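Local coordinates for protein shikimate kinase (PDB 2PT5) that probably catalyses the ATP-dependent phosphorylation of the 3-hydroxyl group of shikimate, a step on the pathway to chorismate, at residues A[7-12]-A[108-113]; A[101-106]-A[125-130]; A[95-100]-A[140-145]. One frame throughout, in Å; residues are numbered along the deposited sequence.

Contact 1 of 3, residues A[7-12]-A[108-113]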
loop_
_atom_site.group_PDB
_atom_site.type_symbol
_atom_site.label_atom_id
_atom_site.label_comp_id
_atom_site.label_asym_id
_atom_site.label_seq_id
_atom_site.Cartn_x
_atom_site.Cartn_y
_atom_site.Cartn_z
ATOM N N GLY A 7 -3.242 1.370 -1.342
ATOM C CA GLY A 7 -4.259 2.181 -0.701
ATOM C C GLY A 7 -3.608 3.142 0.271
ATOM O O GLY A 7 -2.374 3.192 0.374
ATOM N N PHE A 8 -4.422 3.897 1.002
ATOM C CA PHE A 8 -3.876 4.853 1.953
ATOM C C PHE A 8 -3.248 4.157 3.164
ATOM O O PHE A 8 -3.577 3.012 3.498
ATOM C CB PHE A 8 -4.956 5.859 2.396
ATOM C CG PHE A 8 -5.526 6.670 1.261
ATOM C CD1 PHE A 8 -6.734 6.308 0.660
ATOM C CD2 PHE A 8 -4.830 7.766 0.754
ATOM C CE1 PHE A 8 -7.245 7.026 -0.433
ATOM C CE2 PHE A 8 -5.330 8.489 -0.336
ATOM C CZ PHE A 8 -6.543 8.115 -0.930
HETATM N N MSE A 9 -2.331 4.874 3.802
HETATM C CA MSE A 9 -1.599 4.393 4.968
HETATM C C MSE A 9 -2.465 3.779 6.066
HETATM O O MSE A 9 -2.077 2.800 6.704
HETATM C CB MSE A 9 -0.785 5.550 5.551
HETATM C CG MSE A 9 -0.296 5.336 6.973
HETATM SE SE MSE A 9 -0.645 6.914 8.057
HETATM C CE MSE A 9 -2.210 6.293 9.010
ATOM N N CYS A 10 -3.640 4.352 6.287
ATOM C CA CYS A 10 -4.526 3.861 7.330
ATOM C C CYS A 10 -5.592 2.898 6.817
ATOM O O CYS A 10 -6.674 2.809 7.400
ATOM C CB CYS A 10 -5.201 5.054 8.011
ATOM S SG CYS A 10 -6.025 6.160 6.816
ATOM N N SER A 11 -5.309 2.174 5.741
ATOM C CA SER A 11 -6.307 1.252 5.211
ATOM C C SER A 11 -6.069 -0.197 5.650
ATOM O O SER A 11 -6.763 -1.106 5.203
ATOM C CB SER A 11 -6.373 1.348 3.677
ATOM O OG SER A 11 -5.136 1.011 3.087
ATOM N N GLY A 12 -5.094 -0.403 6.532
ATOM C CA GLY A 12 -4.800 -1.741 7.020
ATOM C C GLY A 12 -4.036 -2.662 6.079
ATOM O O GLY A 12 -4.130 -3.886 6.199
ATOM N N GLU A 108 -10.255 10.144 9.906
ATOM C CA GLU A 108 -10.190 9.752 11.305
ATOM C C GLU A 108 -9.055 8.783 11.657
ATOM O O GLU A 108 -8.654 8.709 12.814
ATOM C CB GLU A 108 -11.551 9.187 11.755
ATOM C CG GLU A 108 -12.062 8.001 10.962
ATOM C CD GLU A 108 -13.589 7.881 10.991
ATOM O OE1 GLU A 108 -14.117 6.841 10.538
ATOM O OE2 GLU A 108 -14.261 8.832 11.455
ATOM N N ARG A 109 -8.518 8.065 10.673
ATOM C CA ARG A 109 -7.441 7.105 10.952
ATOM C C ARG A 109 -6.037 7.533 10.521
ATOM O O ARG A 109 -5.060 7.226 11.199
ATOM C CB ARG A 109 -7.738 5.753 10.290
ATOM C CG ARG A 109 -8.994 5.025 10.763
ATOM C CD ARG A 109 -9.132 3.685 10.022
ATOM N NE ARG A 109 -10.411 3.024 10.285
ATOM C CZ ARG A 109 -10.745 1.819 9.828
ATOM N NH1 ARG A 109 -9.898 1.120 9.079
ATOM N NH2 ARG A 109 -11.936 1.317 10.107
ATOM N N CYS A 110 -5.933 8.232 9.395
ATOM C CA CYS A 110 -4.630 8.640 8.874
ATOM C C CYS A 110 -3.974 9.846 9.562
ATOM O O CYS A 110 -4.608 10.589 10.312
ATOM C CB CYS A 110 -4.739 8.906 7.365
ATOM S SG CYS A 110 -4.572 7.464 6.241
ATOM N N LYS A 111 -2.686 10.023 9.285
ATOM C CA LYS A 111 -1.901 11.118 9.844
ATOM C C LYS A 111 -0.941 11.614 8.771
ATOM O O LYS A 111 -0.653 10.888 7.820
ATOM C CB LYS A 111 -1.125 10.619 11.062
ATOM C CG LYS A 111 -2.028 10.244 12.227
ATOM C CD LYS A 111 -1.464 9.094 13.046
ATOM C CE LYS A 111 -1.561 7.780 12.281
ATOM N NZ LYS A 111 -1.096 6.618 13.093
ATOM N N ASP A 112 -0.461 12.851 8.905
ATOM C CA ASP A 112 0.476 13.396 7.927
ATOM C C ASP A 112 1.890 12.923 8.235
ATOM O O ASP A 112 2.092 12.123 9.146
ATOM C CB ASP A 112 0.431 14.928 7.898
ATOM C CG ASP A 112 0.874 15.561 9.202
ATOM O OD1 ASP A 112 1.517 14.877 10.031
ATOM O OD2 ASP A 112 0.584 16.760 9.393
ATOM N N SER A 113 2.863 13.432 7.483
ATOM C CA SER A 113 4.246 13.030 7.656
ATOM C C SER A 113 4.819 13.393 9.022
ATOM O O SER A 113 5.836 12.840 9.437
ATOM C CB SER A 113 5.111 13.639 6.549
ATOM O OG SER A 113 5.175 15.050 6.663
#

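Contact 2 of 3, residues A[101-106]-A[125-130]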
loop_
_atom_site.group_PDB
_atom_site.type_symbol
_atom_site.label_atom_id
_atom_site.label_comp_id
_atom_site.label_asym_id
_atom_site.label_seq_id
_atom_site.Cartn_x
_atom_site.Cartn_y
_atom_site.Cartn_z
ATOM N N ILE A 101 -10.999 2.712 1.562
ATOM C CA ILE A 101 -11.679 3.302 2.714
ATOM C C ILE A 101 -12.173 4.681 2.267
ATOM O O ILE A 101 -11.483 5.388 1.522
ATOM C CB ILE A 101 -10.751 3.498 3.939
ATOM C CG1 ILE A 101 -9.480 4.234 3.523
ATOM C CG2 ILE A 101 -10.449 2.150 4.590
ATOM C CD1 ILE A 101 -8.571 4.589 4.692
ATOM N N PRO A 102 -13.382 5.074 2.701
ATOM C CA PRO A 102 -13.981 6.368 2.354
ATOM C C PRO A 102 -13.253 7.543 3.009
ATOM O O PRO A 102 -12.534 7.364 3.994
ATOM C CB PRO A 102 -15.419 6.221 2.845
ATOM C CG PRO A 102 -15.269 5.310 4.035
ATOM C CD PRO A 102 -14.297 4.271 3.531
ATOM N N PHE A 103 -13.447 8.743 2.468
ATOM C CA PHE A 103 -12.767 9.926 2.996
ATOM C C PHE A 103 -12.937 10.124 4.497
ATOM O O PHE A 103 -11.977 10.462 5.177
ATOM C CB PHE A 103 -13.232 11.191 2.256
ATOM C CG PHE A 103 -12.385 12.423 2.535
ATOM C CD1 PHE A 103 -11.003 12.404 2.332
ATOM C CD2 PHE A 103 -12.981 13.624 2.930
ATOM C CE1 PHE A 103 -10.224 13.564 2.512
ATOM C CE2 PHE A 103 -12.211 14.788 3.111
ATOM C CZ PHE A 103 -10.832 14.755 2.900
ATOM N N GLU A 104 -14.143 9.912 5.025
ATOM C CA GLU A 104 -14.362 10.110 6.457
ATOM C C GLU A 104 -13.518 9.160 7.317
ATOM O O GLU A 104 -13.062 9.540 8.394
ATOM C CB GLU A 104 -15.858 9.979 6.824
ATOM C CG GLU A 104 -16.436 8.579 6.675
ATOM C CD GLU A 104 -17.070 8.338 5.324
ATOM O OE1 GLU A 104 -16.774 9.094 4.368
ATOM O OE2 GLU A 104 -17.858 7.377 5.216
ATOM N N VAL A 105 -13.302 7.934 6.845
ATOM C CA VAL A 105 -12.498 6.965 7.592
ATOM C C VAL A 105 -11.028 7.372 7.529
ATOM O O VAL A 105 -10.307 7.329 8.527
ATOM C CB VAL A 105 -12.648 5.546 7.013
ATOM C CG1 VAL A 105 -11.628 4.610 7.651
ATOM C CG2 VAL A 105 -14.065 5.032 7.266
ATOM N N PHE A 106 -10.601 7.758 6.332
ATOM C CA PHE A 106 -9.240 8.211 6.061
ATOM C C PHE A 106 -8.896 9.337 7.024
ATOM O O PHE A 106 -7.851 9.332 7.677
ATOM C CB PHE A 106 -9.180 8.722 4.616
ATOM C CG PHE A 106 -7.968 9.554 4.295
ATOM C CD1 PHE A 106 -6.730 8.958 4.063
ATOM C CD2 PHE A 106 -8.079 10.934 4.173
ATOM C CE1 PHE A 106 -5.623 9.726 3.706
ATOM C CE2 PHE A 106 -6.982 11.711 3.817
ATOM C CZ PHE A 106 -5.749 11.103 3.581
ATOM N N GLU A 125 -5.556 21.020 2.485
ATOM C CA GLU A 125 -4.187 20.533 2.518
ATOM C C GLU A 125 -4.092 19.074 2.044
ATOM O O GLU A 125 -3.041 18.651 1.562
ATOM C CB GLU A 125 -3.649 20.629 3.949
ATOM C CG GLU A 125 -2.151 20.893 4.066
ATOM C CD GLU A 125 -1.812 22.367 3.944
ATOM O OE1 GLU A 125 -2.405 23.164 4.700
ATOM O OE2 GLU A 125 -0.957 22.732 3.106
ATOM N N ILE A 126 -5.186 18.316 2.171
ATOM C CA ILE A 126 -5.180 16.895 1.799
ATOM C C ILE A 126 -6.390 16.339 1.032
ATOM O O ILE A 126 -6.401 15.155 0.687
ATOM C CB ILE A 126 -5.029 16.011 3.055
ATOM C CG1 ILE A 126 -6.288 16.131 3.912
ATOM C CG2 ILE A 126 -3.791 16.424 3.849
ATOM C CD1 ILE A 126 -6.183 15.510 5.286
ATOM N N LYS A 127 -7.407 17.154 0.766
ATOM C CA LYS A 127 -8.581 16.629 0.053
ATOM C C LYS A 127 -8.281 16.258 -1.398
ATOM O O LYS A 127 -8.714 15.216 -1.884
ATOM C CB LYS A 127 -9.741 17.637 0.097
ATOM C CG LYS A 127 -11.021 17.108 -0.525
ATOM C CD LYS A 127 -12.248 17.935 -0.118
ATOM C CE LYS A 127 -12.102 19.422 -0.481
ATOM N NZ LYS A 127 -12.031 19.663 -1.955
ATOM N N ASN A 128 -7.534 17.110 -2.083
ATOM C CA ASN A 128 -7.194 16.864 -3.481
ATOM C C ASN A 128 -6.271 15.651 -3.639
ATOM O O ASN A 128 -6.429 14.846 -4.566
ATOM C CB ASN A 128 -6.533 18.117 -4.074
ATOM C CG ASN A 128 -6.342 18.027 -5.582
ATOM O OD1 ASN A 128 -5.369 17.451 -6.069
ATOM N ND2 ASN A 128 -7.284 18.591 -6.328
ATOM N N LEU A 129 -5.318 15.513 -2.723
ATOM C CA LEU A 129 -4.383 14.401 -2.786
ATOM C C LEU A 129 -5.135 13.088 -2.557
ATOM O O LEU A 129 -4.899 12.094 -3.250
ATOM C CB LEU A 129 -3.266 14.591 -1.746
ATOM C CG LEU A 129 -1.995 13.753 -1.931
ATOM C CD1 LEU A 129 -1.461 13.925 -3.351
ATOM C CD2 LEU A 129 -0.943 14.181 -0.917
ATOM N N PHE A 130 -6.048 13.088 -1.594
ATOM C CA PHE A 130 -6.840 11.897 -1.314
ATOM C C PHE A 130 -7.666 11.531 -2.543
ATOM O O PHE A 130 -7.700 10.372 -2.953
ATOM C CB PHE A 130 -7.770 12.132 -0.120
ATOM C CG PHE A 130 -8.840 11.084 0.026
ATOM C CD1 PHE A 130 -9.976 11.113 -0.778
ATOM C CD2 PHE A 130 -8.701 10.050 0.945
ATOM C CE1 PHE A 130 -10.961 10.128 -0.671
ATOM C CE2 PHE A 130 -9.679 9.060 1.057
ATOM C CZ PHE A 130 -10.811 9.100 0.248
#

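Contact 3 of 3, residues A[95-100]-A[140-145]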
loop_
_atom_site.group_PDB
_atom_site.type_symbol
_atom_site.label_atom_id
_atom_site.label_comp_id
_atom_site.label_asym_id
_atom_site.label_seq_id
_atom_site.Cartn_x
_atom_site.Cartn_y
_atom_site.Cartn_z
ATOM N N THR A 95 -1.300 -9.794 -9.028
ATOM C CA THR A 95 -2.600 -9.192 -8.769
ATOM C C THR A 95 -2.470 -8.026 -7.797
ATOM O O THR A 95 -1.861 -8.154 -6.726
ATOM C CB THR A 95 -3.574 -10.232 -8.179
ATOM O OG1 THR A 95 -3.673 -11.342 -9.075
ATOM C CG2 THR A 95 -4.963 -9.627 -7.973
ATOM N N THR A 96 -3.036 -6.887 -8.185
ATOM C CA THR A 96 -3.002 -5.688 -7.366
ATOM C C THR A 96 -4.349 -5.599 -6.673
ATOM O O THR A 96 -5.391 -5.814 -7.293
ATOM C CB THR A 96 -2.729 -4.424 -8.221
ATOM O OG1 THR A 96 -3.623 -4.381 -9.341
ATOM C CG2 THR A 96 -1.295 -4.436 -8.728
ATOM N N VAL A 97 -4.317 -5.318 -5.376
ATOM C CA VAL A 97 -5.529 -5.242 -4.567
ATOM C C VAL A 97 -5.646 -3.907 -3.851
ATOM O O VAL A 97 -4.785 -3.544 -3.043
ATOM C CB VAL A 97 -5.561 -6.357 -3.490
ATOM C CG1 VAL A 97 -6.892 -6.340 -2.769
ATOM C CG2 VAL A 97 -5.315 -7.718 -4.132
ATOM N N PHE A 98 -6.729 -3.195 -4.131
ATOM C CA PHE A 98 -6.960 -1.900 -3.513
ATOM C C PHE A 98 -7.898 -2.051 -2.327
ATOM O O PHE A 98 -9.053 -2.444 -2.476
ATOM C CB PHE A 98 -7.540 -0.914 -4.551
ATOM C CG PHE A 98 -8.008 0.409 -3.970
ATOM C CD1 PHE A 98 -7.368 0.988 -2.873
ATOM C CD2 PHE A 98 -9.076 1.094 -4.556
ATOM C CE1 PHE A 98 -7.782 2.223 -2.369
ATOM C CE2 PHE A 98 -9.501 2.336 -4.060
ATOM C CZ PHE A 98 -8.853 2.902 -2.966
ATOM N N ILE A 99 -7.377 -1.768 -1.142
ATOM C CA ILE A 99 -8.173 -1.832 0.074
ATOM C C ILE A 99 -8.683 -0.407 0.242
ATOM O O ILE A 99 -7.974 0.486 0.718
ATOM C CB ILE A 99 -7.314 -2.258 1.265
ATOM C CG1 ILE A 99 -6.740 -3.652 0.993
ATOM C CG2 ILE A 99 -8.147 -2.247 2.529
ATOM C CD1 ILE A 99 -5.689 -4.110 2.007
ATOM N N ASP A 100 -9.929 -0.219 -0.174
ATOM C CA ASP A 100 -10.598 1.077 -0.189
ATOM C C ASP A 100 -11.330 1.518 1.076
ATOM O O ASP A 100 -12.171 0.794 1.594
ATOM C CB ASP A 100 -11.596 1.069 -1.351
ATOM C CG ASP A 100 -12.143 2.445 -1.671
ATOM O OD1 ASP A 100 -13.269 2.510 -2.203
ATOM O OD2 ASP A 100 -11.446 3.450 -1.417
ATOM N N ALA A 140 -6.734 -0.716 -9.673
ATOM C CA ALA A 140 -6.336 -2.035 -9.191
ATOM C C ALA A 140 -7.173 -3.179 -9.765
ATOM O O ALA A 140 -8.356 -3.008 -10.058
ATOM C CB ALA A 140 -6.411 -2.062 -7.662
ATOM N N ASP A 141 -6.556 -4.346 -9.910
ATOM C CA ASP A 141 -7.249 -5.521 -10.420
ATOM C C ASP A 141 -8.447 -5.823 -9.526
ATOM O O ASP A 141 -9.560 -6.062 -10.007
ATOM C CB ASP A 141 -6.311 -6.731 -10.417
ATOM C CG ASP A 141 -5.124 -6.546 -11.334
ATOM O OD1 ASP A 141 -3.974 -6.718 -10.872
ATOM O OD2 ASP A 141 -5.344 -6.236 -12.523
ATOM N N ILE A 142 -8.211 -5.801 -8.218
ATOM C CA ILE A 142 -9.263 -6.093 -7.249
ATOM C C ILE A 142 -9.428 -4.958 -6.242
ATOM O O ILE A 142 -8.445 -4.386 -5.763
ATOM C CB ILE A 142 -8.950 -7.394 -6.471
ATOM C CG1 ILE A 142 -8.641 -8.530 -7.452
ATOM C CG2 ILE A 142 -10.131 -7.777 -5.595
ATOM C CD1 ILE A 142 -8.150 -9.805 -6.773
ATOM N N LYS A 143 -10.679 -4.646 -5.922
ATOM C CA LYS A 143 -10.995 -3.584 -4.973
ATOM C C LYS A 143 -11.910 -4.142 -3.893
ATOM O O LYS A 143 -12.951 -4.697 -4.197
ATOM C CB LYS A 143 -11.694 -2.425 -5.695
ATOM C CG LYS A 143 -12.221 -1.330 -4.770
ATOM C CD LYS A 143 -13.042 -0.292 -5.541
ATOM C CE LYS A 143 -13.516 0.842 -4.641
ATOM N NZ LYS A 143 -14.404 0.386 -3.528
ATOM N N VAL A 144 -11.518 -3.996 -2.631
ATOM C CA VAL A 144 -12.319 -4.495 -1.519
ATOM C C VAL A 144 -12.570 -3.401 -0.482
ATOM O O VAL A 144 -11.790 -2.455 -0.366
ATOM C CB VAL A 144 -11.619 -5.694 -0.827
ATOM C CG1 VAL A 144 -11.396 -6.821 -1.829
ATOM C CG2 VAL A 144 -10.292 -5.250 -0.239
ATOM N N LYS A 145 -13.660 -3.548 0.267
ATOM C CA LYS A 145 -14.057 -2.601 1.305
ATOM C C LYS A 145 -13.121 -2.740 2.507
ATOM O O LYS A 145 -13.139 -3.758 3.193
ATOM C CB LYS A 145 -15.491 -2.902 1.742
ATOM C CG LYS A 145 -16.289 -1.702 2.208
ATOM C CD LYS A 145 -17.121 -1.132 1.066
ATOM C CE LYS A 145 -18.131 -0.111 1.576
ATOM N NZ LYS A 145 -19.061 -0.702 2.582
#

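Contact 1 of 3, residues A[7-12]-A[108-113]
Cys10 and Cys110 bring the two backbones closest, CA to CA 5.0 Å, where the loop after strand 2-6 passes the end of helix 103-109. A type I beta turn from Phe8 to Ser11 bends the loop, and Phe8 O accepts from both Ser11 N and Ser11 OG. Cys110 is the first residue to leave the helix. A disulfide joins the two segments, Cys10 SG to Cys110 SG 2.0 Å, its torsion of -93° close to the relaxed right angle. Cys10 SG gets there from the crowded position between backbone N and carbonyl carbon (chi1 53°). Arg109 rests its CB on Cys10 CB at 3.5 Å, then runs out extended, CD 3.7 Å from Cys10 O, which lies at the guanidinium edge near its plane. Met9, a selenomethionine bent at chi2 and chi3, presses CE onto Cys110 CA at a tight 3.4 Å. Its chain crosses that of Lys111 at about a right angle, Met9 CE to Lys111 CE 3.7 Å. Phe8 offers only CB to Cys110 SG, its ring turning away toward Phe130 and Phe106. The loop has the pattern of a P-loop (Walker A): Gly7 O is hydrogen-bonded to Lys13 NZ, and Cys10 to Thr15 are predicted to bind ATP. The disulfide therefore ties a likely phosphate-binding loop to the segment leading toward Arg116, another predicted ATP residue.

Contact 2 of 3, residues A[101-106]-A[125-130]
The ring of Phe130 is wedged among aromatic neighbours. Over one face comes Phe103 CD1, 3.3 Å above the plane and over the ring centre, while the ring of Phe8 stacks on the opposite face. At its edge, in plane, lies Phe106 CD1, and Ile101 O also sits near the ring plane, 4.0 Å from Phe130 CZ. Phe103 and Phe130 make an edge-to-face pair with centroids 4.7 Å apart and planes at 62°, the edge belonging to Phe103. Phe103 CB leans over the same face in a CH-pi contact, 4.2 Å from the Phe130 centroid. The Phe106 ring receives Phe130 CD2 over one face, offset toward the rim, with Phe106 CD2 to Phe130 CD2 3.4 Å. Those two rings are tilted at 52°, and their side chains slide past each other in opposite directions. Phe130 CG lies anti to the backbone N (chi1 166°), directing it across the gap between helices 127-137 and 103-109, and Phe130 CZ comes within 3.5 Å of Phe103 N. The periphery is aliphatic: Lys127 crosses Phe103 at about a right angle, bringing its CG to 4.2 Å from Phe103 CZ, and Ile126 CD1 meets Phe106 CE2 at the same distance of 4.2 Å. Near the starts of two helices, Phe103, Phe106 and Phe130 thus form an aromatic cluster. Its cohesion comes from dispersion and from ring hydrogens directed at a pi cloud, so it depends on how closely the shapes fit. The mild electrostatic preference of an edge for a face should help fix the tilt of Phe103, and the faintly positive rim of Phe130 would suit the carbonyl of Ile101.

Contact 3 of 3, residues A[95-100]-A[140-145]
Lys143 bridges in parallel with Phe98 and runs beside it toward Asp100. Its CB lies 4.2 Å from Phe98 O, and CG passes Phe98 CD2 at 4.0 Å. The chain stays extended to CE, already 3.0 Å from Asp100 OD1, before chi4 (-61°) turns NZ onto the same oxygen, a 2.7 Å salt bridge that meets it on its anti side, 18° out of the carboxylate plane. Asp100 OD1 also pairs with Arg134 NH2, so one buried oxygen serves two cations. An alanine at Asp100 would probably leave the Lys143 ammonium and the Arg134 guanidinium without this shared negative charge. Farther back, Asp141 OD1 takes Thr96 N through its anti lone pair at 2.9 Å, while Asp141 N gives a nearly straight bond to Thr96 OG1 at 3.0 Å. Between these ends the backbones alternate as parallel strands do, Phe98 N to Ile142 O 2.7 Å and Val144 N to Phe98 O 2.9 Å. Strand 142-145 is one of the two outermost strands of the parallel sheet, and 95-100 lies between it and strand 2-6. Ile142 and Val144 share one face with Val97 and Ile99 and pack against helix 150-162; Phe98 and Lys143 turn to the other face, against helix 127-137.

In the fold
Contact 3 builds one edge of the sheet, and both its strands connect with the helices of contact 2: strand 95-100 runs into helix 103-109, and helix 127-137 precedes strand 142-145. Contact 2 is thus nested inside the loop that contact 3 closes, their centres about 17 Å apart. Contacts 1 and 2 are closer, about 9 Å between centres, and touch through Phe8 CD2 to Phe106 CE1 at 3.6 Å and Cys10 SG to Ile101 CD1 at 3.7 Å. Contact 3 touches the same probable ATP loop, Ser11 O to Ile99 CG2 3.2 Å. Phe8 also lies about 4 Å, side chain to side chain, from Arg133, a predicted substrate-binding residue.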